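Local structure of PKS (Streptomyces albus, 4OQJ) at residues A246-Q252 and A332-D337; I237-H243 and Q252-I256; L362-N368 and V394-C398. The protein probably catalyses the decarboxylative condensation that extends carrier-protein-bound acyl chains, as a ketosynthase-containing part of the oxazolomycin polyketide synthase. All coordinates share one frame; numbering follows the deposited sequence.

Contact 1: A246-Q252 and A332-D337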
loop_
_atom_site.group_PDB
_atom_site.type_symbol
_atom_site.label_atom_id
_atom_site.label_comp_id
_atom_site.label_asym_id
_atom_site.label_seq_id
_atom_site.Cartn_x
_atom_site.Cartn_y
_atom_site.Cartn_z
ATOM N N ALA A 246 1.251 -30.749 -3.200
ATOM C CA ALA A 246 0.294 -30.105 -2.317
ATOM C C ALA A 246 -0.826 -31.054 -1.899
ATOM O O ALA A 246 -1.494 -31.659 -2.747
ATOM C CB ALA A 246 -0.295 -28.858 -2.988
ATOM N N PHE A 247 -0.999 -31.156 -0.582
ATOM C CA PHE A 247 -2.071 -31.914 0.083
ATOM C C PHE A 247 -1.862 -33.425 0.050
ATOM O O PHE A 247 -2.645 -34.183 0.632
ATOM C CB PHE A 247 -3.420 -31.535 -0.524
ATOM C CG PHE A 247 -3.664 -30.057 -0.507
ATOM C CD1 PHE A 247 -3.721 -29.382 0.703
ATOM C CD2 PHE A 247 -3.799 -29.340 -1.677
ATOM C CE1 PHE A 247 -3.924 -28.015 0.748
ATOM C CE2 PHE A 247 -4.004 -27.967 -1.643
ATOM C CZ PHE A 247 -4.061 -27.308 -0.429
ATOM N N ASP A 248 -0.779 -33.849 -0.592
ATOM C CA ASP A 248 -0.444 -35.266 -0.708
ATOM C C ASP A 248 0.245 -35.777 0.549
ATOM O O ASP A 248 0.829 -35.004 1.308
ATOM C CB ASP A 248 0.460 -35.490 -1.921
ATOM C CG ASP A 248 0.730 -36.959 -2.196
ATOM O OD1 ASP A 248 -0.076 -37.585 -2.912
ATOM O OD2 ASP A 248 1.757 -37.480 -1.713
ATOM N N ALA A 249 0.193 -37.089 0.757
ATOM C CA ALA A 249 0.806 -37.691 1.939
ATOM C C ALA A 249 2.323 -37.512 1.924
ATOM O O ALA A 249 2.961 -37.484 2.980
ATOM C CB ALA A 249 0.443 -39.167 2.027
ATOM N N LYS A 250 2.893 -37.382 0.727
ATOM C CA LYS A 250 4.337 -37.224 0.576
ATOM C C LYS A 250 4.741 -35.753 0.459
ATOM O O LYS A 250 5.860 -35.449 0.048
ATOM C CB LYS A 250 4.826 -38.017 -0.643
ATOM C CG LYS A 250 4.577 -39.520 -0.499
ATOM C CD LYS A 250 4.891 -40.308 -1.760
ATOM C CE LYS A 250 4.514 -41.777 -1.566
ATOM N NZ LYS A 250 5.335 -42.717 -2.381
ATOM N N ALA A 251 3.836 -34.845 0.824
ATOM C CA ALA A 251 4.147 -33.416 0.805
ATOM C C ALA A 251 5.437 -33.134 1.572
ATOM O O ALA A 251 5.549 -33.491 2.743
ATOM C CB ALA A 251 2.996 -32.611 1.397
ATOM N N GLN A 252 6.404 -32.505 0.906
ATOM C CA GLN A 252 7.664 -32.145 1.546
ATOM C C GLN A 252 8.150 -30.755 1.138
ATOM O O GLN A 252 9.351 -30.490 1.140
ATOM C CB GLN A 252 8.743 -33.170 1.213
ATOM C CG GLN A 252 8.651 -34.463 1.981
ATOM C CD GLN A 252 9.833 -35.375 1.675
ATOM O OE1 GLN A 252 9.983 -35.868 0.552
ATOM N NE2 GLN A 252 10.693 -35.576 2.666
ATOM N N ALA A 332 2.499 -27.152 0.230
ATOM C CA ALA A 332 2.859 -28.563 0.408
ATOM C C ALA A 332 3.819 -28.840 1.570
ATOM O O ALA A 332 4.657 -29.741 1.481
ATOM C CB ALA A 332 3.461 -29.124 -0.903
ATOM N N THR A 333 3.714 -28.087 2.660
ATOM C CA THR A 333 4.495 -28.411 3.849
ATOM C C THR A 333 3.657 -29.334 4.731
ATOM O O THR A 333 2.438 -29.177 4.790
ATOM C CB THR A 333 4.912 -27.159 4.650
ATOM O OG1 THR A 333 3.762 -26.569 5.269
ATOM C CG2 THR A 333 5.577 -26.142 3.750
ATOM N N PRO A 334 4.302 -30.304 5.411
ATOM C CA PRO A 334 3.587 -31.224 6.309
ATOM C C PRO A 334 2.790 -30.511 7.399
ATOM O O PRO A 334 1.726 -30.984 7.779
ATOM C CB PRO A 334 4.710 -32.057 6.930
ATOM C CG PRO A 334 5.796 -32.014 5.946
ATOM C CD PRO A 334 5.729 -30.659 5.302
ATOM N N LEU A 335 3.302 -29.393 7.896
ATOM C CA LEU A 335 2.603 -28.643 8.932
ATOM C C LEU A 335 1.536 -27.750 8.317
ATOM O O LEU A 335 0.421 -27.667 8.825
ATOM C CB LEU A 335 3.583 -27.795 9.748
ATOM N N GLY A 336 1.879 -27.096 7.211
ATOM C CA GLY A 336 1.047 -26.044 6.651
ATOM C C GLY A 336 -0.203 -26.540 5.955
ATOM O O GLY A 336 -1.235 -25.897 6.037
ATOM N N ASP A 337 -0.120 -27.674 5.264
ATOM C CA ASP A 337 -1.273 -28.176 4.514
ATOM C C ASP A 337 -2.485 -28.493 5.428
ATOM O O ASP A 337 -3.595 -28.036 5.149
ATOM C CB ASP A 337 -0.878 -29.415 3.695
ATOM C CG ASP A 337 -0.143 -29.060 2.374
ATOM O OD1 ASP A 337 0.113 -27.864 2.086
ATOM O OD2 ASP A 337 0.181 -30.000 1.615
HETATM O O HOH W 1 -0.086 -32.470 2.490
#
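Ala246 and Ala332 bring the two backbones together, their CA atoms 4.0 Å apart, and from there the segments curve around one carboxylate. Segment 246-252 is irregular, with Asp248 to Ala251 forming a type I beta turn. Segment 332-337 runs through a turn into helix 336-348, whose approach is capped by Thr333 OG1 accepting from Gly336 N. Ala332 and Thr333 end the sequence HGTAT, a variant of the HGTGT motif, one of the conserved motifs of ketosynthases.

The one direct hydrogen bond between the two segments runs from Phe247 N to Asp337 OD2, 2.7 Å long with an N-H...O angle of 152°. The donor arrives from above the carboxylate plane, 46° out of it. CG of Asp337 lies beside its own backbone N (chi1 -80°), which turns the carboxylate back toward the start of its segment and lets OD1 take a weak bond from Ala332 N. Water 1 donates to Asp337 OD2 at 2.6 Å and also to Asp248 O, tying the beta turn to the same oxygen. The Phe247 ring meets the carboxylate obliquely, CD1 being 4.0 Å from Asp337 CG. Ala332 CB packs against the methyls of both Ala246 and Ala251, the latter CB 4.2 Å away. Two carbon-to-carbonyl contacts add to this: Ala251 CB to Ala332 O at 3.3 Å, and Pro334 CG to Ala251 O at 3.5 Å.

Asp248 OD2 accepts from Lys250 N in an Asx turn, while its OD1 reaches the backbone N atoms of Glu400 and Ala401. The buried carboxylate of Asp337 thus has donors on both oxygens: Phe247 N and a water on OD2, Ala332 N weakly on OD1. Asp337 itself stands in the first turn of the helix, and with these donors around its carboxylate the ionised form is probably favoured.

Contact 2: I237-H243 and Q252-I256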
loop_
_atom_site.group_PDB
_atom_site.type_symbol
_atom_site.label_atom_id
_atom_site.label_comp_id
_atom_site.label_asym_id
_atom_site.label_seq_id
_atom_site.Cartn_x
_atom_site.Cartn_y
_atom_site.Cartn_z
ATOM N N ILE A 237 11.258 -24.434 3.614
ATOM C CA ILE A 237 10.017 -24.748 2.917
ATOM C C ILE A 237 10.237 -25.548 1.623
ATOM O O ILE A 237 9.280 -25.962 0.975
ATOM C CB ILE A 237 9.256 -23.434 2.589
ATOM C CG1 ILE A 237 7.814 -23.712 2.125
ATOM C CG2 ILE A 237 10.033 -22.619 1.554
ATOM C CD1 ILE A 237 7.040 -22.477 1.715
ATOM N N PHE A 238 11.495 -25.779 1.258
ATOM C CA PHE A 238 11.816 -26.250 -0.093
ATOM C C PHE A 238 11.932 -27.765 -0.160
ATOM O O PHE A 238 12.528 -28.400 0.720
ATOM C CB PHE A 238 13.116 -25.606 -0.580
ATOM C CG PHE A 238 13.079 -24.105 -0.575
ATOM C CD1 PHE A 238 12.037 -23.424 -1.185
ATOM C CD2 PHE A 238 14.072 -23.379 0.057
ATOM C CE1 PHE A 238 11.996 -22.042 -1.177
ATOM C CE2 PHE A 238 14.037 -21.999 0.073
ATOM C CZ PHE A 238 12.999 -21.328 -0.544
ATOM N N SER A 239 11.378 -28.342 -1.215
ATOM C CA SER A 239 11.287 -29.786 -1.304
ATOM C C SER A 239 12.614 -30.412 -1.713
ATOM O O SER A 239 13.459 -29.738 -2.303
ATOM C CB SER A 239 10.198 -30.196 -2.290
ATOM O OG SER A 239 10.663 -30.105 -3.614
ATOM N N PRO A 240 12.790 -31.708 -1.396
ATOM C CA PRO A 240 14.026 -32.436 -1.693
ATOM C C PRO A 240 14.178 -32.860 -3.149
ATOM O O PRO A 240 15.277 -33.276 -3.517
ATOM C CB PRO A 240 13.921 -33.689 -0.805
ATOM C CG PRO A 240 12.778 -33.454 0.112
ATOM C CD PRO A 240 11.866 -32.542 -0.605
ATOM N N ASP A 241 13.111 -32.774 -3.941
ATOM C CA ASP A 241 13.117 -33.264 -5.321
ATOM C C ASP A 241 12.611 -32.252 -6.353
ATOM O O ASP A 241 12.436 -32.591 -7.520
ATOM C CB ASP A 241 12.272 -34.531 -5.419
ATOM C CG ASP A 241 10.844 -34.326 -4.938
ATOM O OD1 ASP A 241 10.439 -33.164 -4.671
ATOM O OD2 ASP A 241 10.119 -35.340 -4.846
ATOM N N GLY A 242 12.360 -31.018 -5.933
ATOM C CA GLY A 242 11.891 -29.996 -6.858
ATOM C C GLY A 242 10.411 -30.092 -7.206
ATOM O O GLY A 242 9.895 -29.296 -7.993
ATOM N N HIS A 243 9.724 -31.076 -6.637
ATOM C CA HIS A 243 8.285 -31.225 -6.836
ATOM C C HIS A 243 7.522 -30.659 -5.641
ATOM O O HIS A 243 7.975 -30.755 -4.502
ATOM C CB HIS A 243 7.915 -32.694 -7.044
ATOM C CG HIS A 243 8.546 -33.305 -8.253
ATOM N ND1 HIS A 243 8.119 -33.025 -9.534
ATOM C CD2 HIS A 243 9.577 -34.173 -8.384
ATOM C CE1 HIS A 243 8.859 -33.693 -10.400
ATOM N NE2 HIS A 243 9.752 -34.398 -9.728
ATOM N N GLN A 252 6.404 -32.505 0.906
ATOM C CA GLN A 252 7.664 -32.145 1.546
ATOM C C GLN A 252 8.150 -30.755 1.138
ATOM O O GLN A 252 9.351 -30.490 1.140
ATOM C CB GLN A 252 8.743 -33.170 1.213
ATOM C CG GLN A 252 8.651 -34.463 1.981
ATOM C CD GLN A 252 9.833 -35.375 1.675
ATOM O OE1 GLN A 252 9.983 -35.868 0.552
ATOM N NE2 GLN A 252 10.693 -35.576 2.666
ATOM N N GLY A 253 7.223 -29.863 0.804
ATOM C CA GLY A 253 7.586 -28.499 0.474
ATOM C C GLY A 253 7.497 -28.162 -1.000
ATOM O O GLY A 253 6.921 -28.902 -1.800
ATOM N N THR A 254 8.082 -27.027 -1.365
ATOM C CA THR A 254 7.819 -26.431 -2.668
ATOM C C THR A 254 9.150 -26.045 -3.303
ATOM O O THR A 254 10.203 -26.403 -2.795
ATOM C CB THR A 254 6.866 -25.208 -2.525
ATOM O OG1 THR A 254 6.423 -24.756 -3.809
ATOM C CG2 THR A 254 7.544 -24.056 -1.793
ATOM N N VAL A 255 9.086 -25.358 -4.433
ATOM C CA VAL A 255 10.264 -24.845 -5.128
ATOM C C VAL A 255 10.016 -23.379 -5.385
ATOM O O VAL A 255 8.941 -23.004 -5.837
ATOM C CB VAL A 255 10.519 -25.536 -6.478
ATOM C CG1 VAL A 255 11.857 -25.095 -7.063
ATOM C CG2 VAL A 255 10.509 -26.991 -6.306
ATOM N N ILE A 256 10.976 -22.541 -5.118
ATOM C CA ILE A 256 10.850 -21.151 -5.400
ATOM C C ILE A 256 10.787 -20.952 -6.890
ATOM O O ILE A 256 11.491 -21.589 -7.594
ATOM C CB ILE A 256 11.958 -20.335 -4.748
ATOM C CG1 ILE A 256 11.400 -18.985 -4.375
ATOM C CG2 ILE A 256 13.220 -20.296 -5.580
ATOM C CD1 ILE A 256 10.348 -19.163 -3.332
HETATM O O HOH W 2 11.488 -30.658 2.974
#
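Thr254 is gripped through both backbone polar atoms by the residues flanking Phe238. Its N gives a bond of 2.8 Å to Ile237 O, lying in the carbonyl plane, and its O accepts from Ser239 N at an N-H...O angle of 160°. These bonds make a single backbone bridge between Phe238 and Thr254, where the two chains cross steeply and neither forms a regular strand. Phe238 CA adds a CA-H...O contact to the same Thr254 O, 3.2 Å away. Gly253 CA passes Ile237 O at 3.1 Å, an approach that the absence of a side chain makes possible.

The Phe238 ring presents its edge to the partner: Thr254 O lies in the ring plane, and CE1 is 4.0 Å from Ile256 CD1. Ile237 CG2 sits over one ring face, offset toward the rim. CG1 of Ile237 is anti to the backbone N (chi1 -168°), which lays CD1 alongside Thr254 CG2, 3.9 Å away. At the other end, Pro240 crosses Gln252 at about a right angle, its CG 3.8 Å from Gln252 CD. Val255 CG2 is modelled 2.9 Å from Gly242 O, so close an approach that it is doubtful.

Both segments belong to the long excursion between strands 230-231 and 259-267 of the ketosynthase, a member of the thiolase clan. Asp241 shapes this loop by an Asx turn, OD1 accepting from His243 N at 3.0 Å from above the carboxylate plane.

Farther out, Asp241 OD2 forms a salt bridge with Arg245, His243 ND1 bonds to Glu50 OE2 and Tyr230 OH to Ser239 O, while backbone bonds join Gly253 to Ala332 and Val255 to His371.

Contact 3: L362-N368 and V394-C398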
loop_
_atom_site.group_PDB
_atom_site.type_symbol
_atom_site.label_atom_id
_atom_site.label_comp_id
_atom_site.label_asym_id
_atom_site.label_seq_id
_atom_site.Cartn_x
_atom_site.Cartn_y
_atom_site.Cartn_z
ATOM N N LEU A 362 -10.430 -28.111 -4.502
ATOM C CA LEU A 362 -9.296 -27.447 -3.885
ATOM C C LEU A 362 -8.058 -27.737 -4.725
ATOM O O LEU A 362 -7.864 -28.864 -5.175
ATOM C CB LEU A 362 -9.118 -27.947 -2.444
ATOM C CG LEU A 362 -8.065 -27.309 -1.550
ATOM C CD1 LEU A 362 -8.460 -25.895 -1.159
ATOM C CD2 LEU A 362 -7.851 -28.180 -0.301
ATOM N N GLY A 363 -7.222 -26.731 -4.955
ATOM C CA GLY A 363 -6.034 -26.939 -5.763
ATOM C C GLY A 363 -4.948 -25.930 -5.465
ATOM O O GLY A 363 -5.177 -24.971 -4.727
ATOM N N SER A 364 -3.766 -26.148 -6.037
ATOM C CA SER A 364 -2.665 -25.198 -5.899
ATOM C C SER A 364 -1.816 -25.105 -7.163
ATOM O O SER A 364 -1.242 -26.110 -7.605
ATOM C CB SER A 364 -1.760 -25.580 -4.735
ATOM O OG SER A 364 -0.653 -24.682 -4.703
ATOM N N VAL A 365 -1.732 -23.905 -7.738
ATOM C CA VAL A 365 -0.885 -23.672 -8.911
ATOM C C VAL A 365 0.600 -23.804 -8.558
ATOM O O VAL A 365 1.451 -23.921 -9.438
ATOM C CB VAL A 365 -1.142 -22.291 -9.534
ATOM C CG1 VAL A 365 -0.542 -21.145 -8.671
ATOM C CG2 VAL A 365 -0.626 -22.242 -10.955
ATOM N N LYS A 366 0.928 -23.789 -7.273
ATOM C CA LYS A 366 2.314 -24.033 -6.894
ATOM C C LYS A 366 2.749 -25.443 -7.337
ATOM O O LYS A 366 3.939 -25.687 -7.505
ATOM C CB LYS A 366 2.511 -23.842 -5.392
ATOM C CG LYS A 366 2.334 -22.366 -4.977
ATOM C CD LYS A 366 2.736 -22.122 -3.546
ATOM C CE LYS A 366 2.608 -20.639 -3.188
ATOM N NZ LYS A 366 1.226 -20.153 -3.417
ATOM N N THR A 367 1.791 -26.345 -7.577
ATOM C CA THR A 367 2.128 -27.701 -8.044
ATOM C C THR A 367 2.530 -27.694 -9.525
ATOM O O THR A 367 3.229 -28.605 -9.980
ATOM C CB THR A 367 0.963 -28.708 -7.852
ATOM O OG1 THR A 367 -0.126 -28.385 -8.736
ATOM C CG2 THR A 367 0.483 -28.723 -6.408
ATOM N N ASN A 368 2.093 -26.674 -10.265
ATOM C CA ASN A 368 2.500 -26.505 -11.662
ATOM C C ASN A 368 3.829 -25.752 -11.760
ATOM O O ASN A 368 4.772 -26.224 -12.391
ATOM C CB ASN A 368 1.445 -25.733 -12.482
ATOM C CG ASN A 368 0.073 -26.372 -12.460
ATOM O OD1 ASN A 368 -0.724 -26.160 -11.540
ATOM N ND2 ASN A 368 -0.231 -27.121 -13.505
ATOM N N VAL A 394 -9.329 -27.577 -13.569
ATOM C CA VAL A 394 -8.061 -28.176 -13.974
ATOM C C VAL A 394 -7.390 -28.893 -12.794
ATOM O O VAL A 394 -7.726 -28.639 -11.637
ATOM C CB VAL A 394 -7.079 -27.129 -14.549
ATOM C CG1 VAL A 394 -7.695 -26.380 -15.740
ATOM C CG2 VAL A 394 -6.631 -26.146 -13.453
ATOM N N PRO A 395 -6.438 -29.798 -13.087
ATOM C CA PRO A 395 -5.811 -30.597 -12.034
ATOM C C PRO A 395 -4.911 -29.799 -11.104
ATOM O O PRO A 395 -4.287 -28.816 -11.514
ATOM C CB PRO A 395 -4.966 -31.615 -12.810
ATOM C CG PRO A 395 -5.522 -31.642 -14.173
ATOM C CD PRO A 395 -6.023 -30.252 -14.424
ATOM N N SER A 396 -4.878 -30.241 -9.852
ATOM C CA SER A 396 -3.808 -29.928 -8.925
ATOM C C SER A 396 -2.847 -31.114 -9.015
ATOM O O SER A 396 -3.277 -32.258 -8.929
ATOM C CB SER A 396 -4.362 -29.734 -7.510
ATOM O OG SER A 396 -3.402 -29.137 -6.654
ATOM N N LEU A 397 -1.560 -30.858 -9.226
ATOM C CA LEU A 397 -0.633 -31.921 -9.616
ATOM C C LEU A 397 0.060 -32.601 -8.433
ATOM O O LEU A 397 0.026 -32.106 -7.305
ATOM C CB LEU A 397 0.423 -31.350 -10.575
ATOM C CG LEU A 397 -0.150 -30.674 -11.831
ATOM C CD1 LEU A 397 0.950 -30.227 -12.782
ATOM C CD2 LEU A 397 -1.154 -31.565 -12.564
ATOM N N CYS A 398 0.672 -33.751 -8.718
ATOM C CA CYS A 398 1.433 -34.522 -7.735
ATOM C C CYS A 398 0.576 -34.953 -6.545
ATOM O O CYS A 398 1.082 -35.108 -5.431
ATOM C CB CYS A 398 2.643 -33.713 -7.246
ATOM S SG CYS A 398 3.782 -33.198 -8.569
HETATM O O HOH W 3 -2.877 -28.360 -13.902
HETATM O O HOH W 4 -3.036 -26.518 -10.585
#
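Thr367 and Leu397 form the tight centre of this contact. Leu397 N donates to Thr367 OG1 over 2.9 Å with an N-H...O angle of 164°, and the hydroxyl donates a hydrogen bond to Ser364 O at 2.8 Å, nearly along the C=O axis. The chi1 of 68° places OG1 between the backbone N and the carbonyl carbon, within range of both partners. CG2 of the threonine packs against Leu397 O, 3.5 Å away. Beside it, Ser396 OG, anti to its backbone N, accepts from Ser364 N at 3.1 Å and also lies close to Gly363 CA.

Packing is less direct around Asn368. Its ND2 lies 3.4 Å from Leu397 CD1, the two side chains crossing at about a right angle, but its polar link to Pro395 O runs through water. Water 3 accepts from Asn368 ND2, water 4 donates to Asn368 OD1, and each donates to Pro395 O at 2.8 Å. Asn368 ND2 is also bonded to Arg49 O, so its amide is held from outside the contact as well.

Segment 362-368 leads from strand 360-363 into helix 366-369 and holds the KTN of the sequence KTNVGH, a conserved motif that in related ketosynthases contributes to the active site. Ser364 OG caps that helix by accepting from Lys366 N and is bonded to Gly330 O, while Lys366 NZ reaches His329 O.

Because Ser364 O accepts from both Thr367 N and Thr367 OG1, and OG1 in turn accepts from Leu397 N, the helix start and the loop 394-398 are joined by a chain of hydrogen bonds that fixes the rotation of the threonine.

From the N terminus, contact 2 first closes the short loop 237-256. Contact 1 begins inside that loop, at 246, and ends at 332-337, so the two cross and share Gln252. A probable bond from Gly253 N to Ala332 O, 2.7 Å, joins them directly. Contact 3 follows in series, closing the excursion from 362 to 398 that includes helix 376-390. Helix 336-348, entered at contact 1, connects the parallel strands 325-327 and 360-363 in a beta-alpha-beta crossover, and the second strand runs into contact 3. Contacts 1 and 3 pack together through Ala246 CB and Thr367 CG2, bringing the loop before strand 259-267 against the start of helix 366-369.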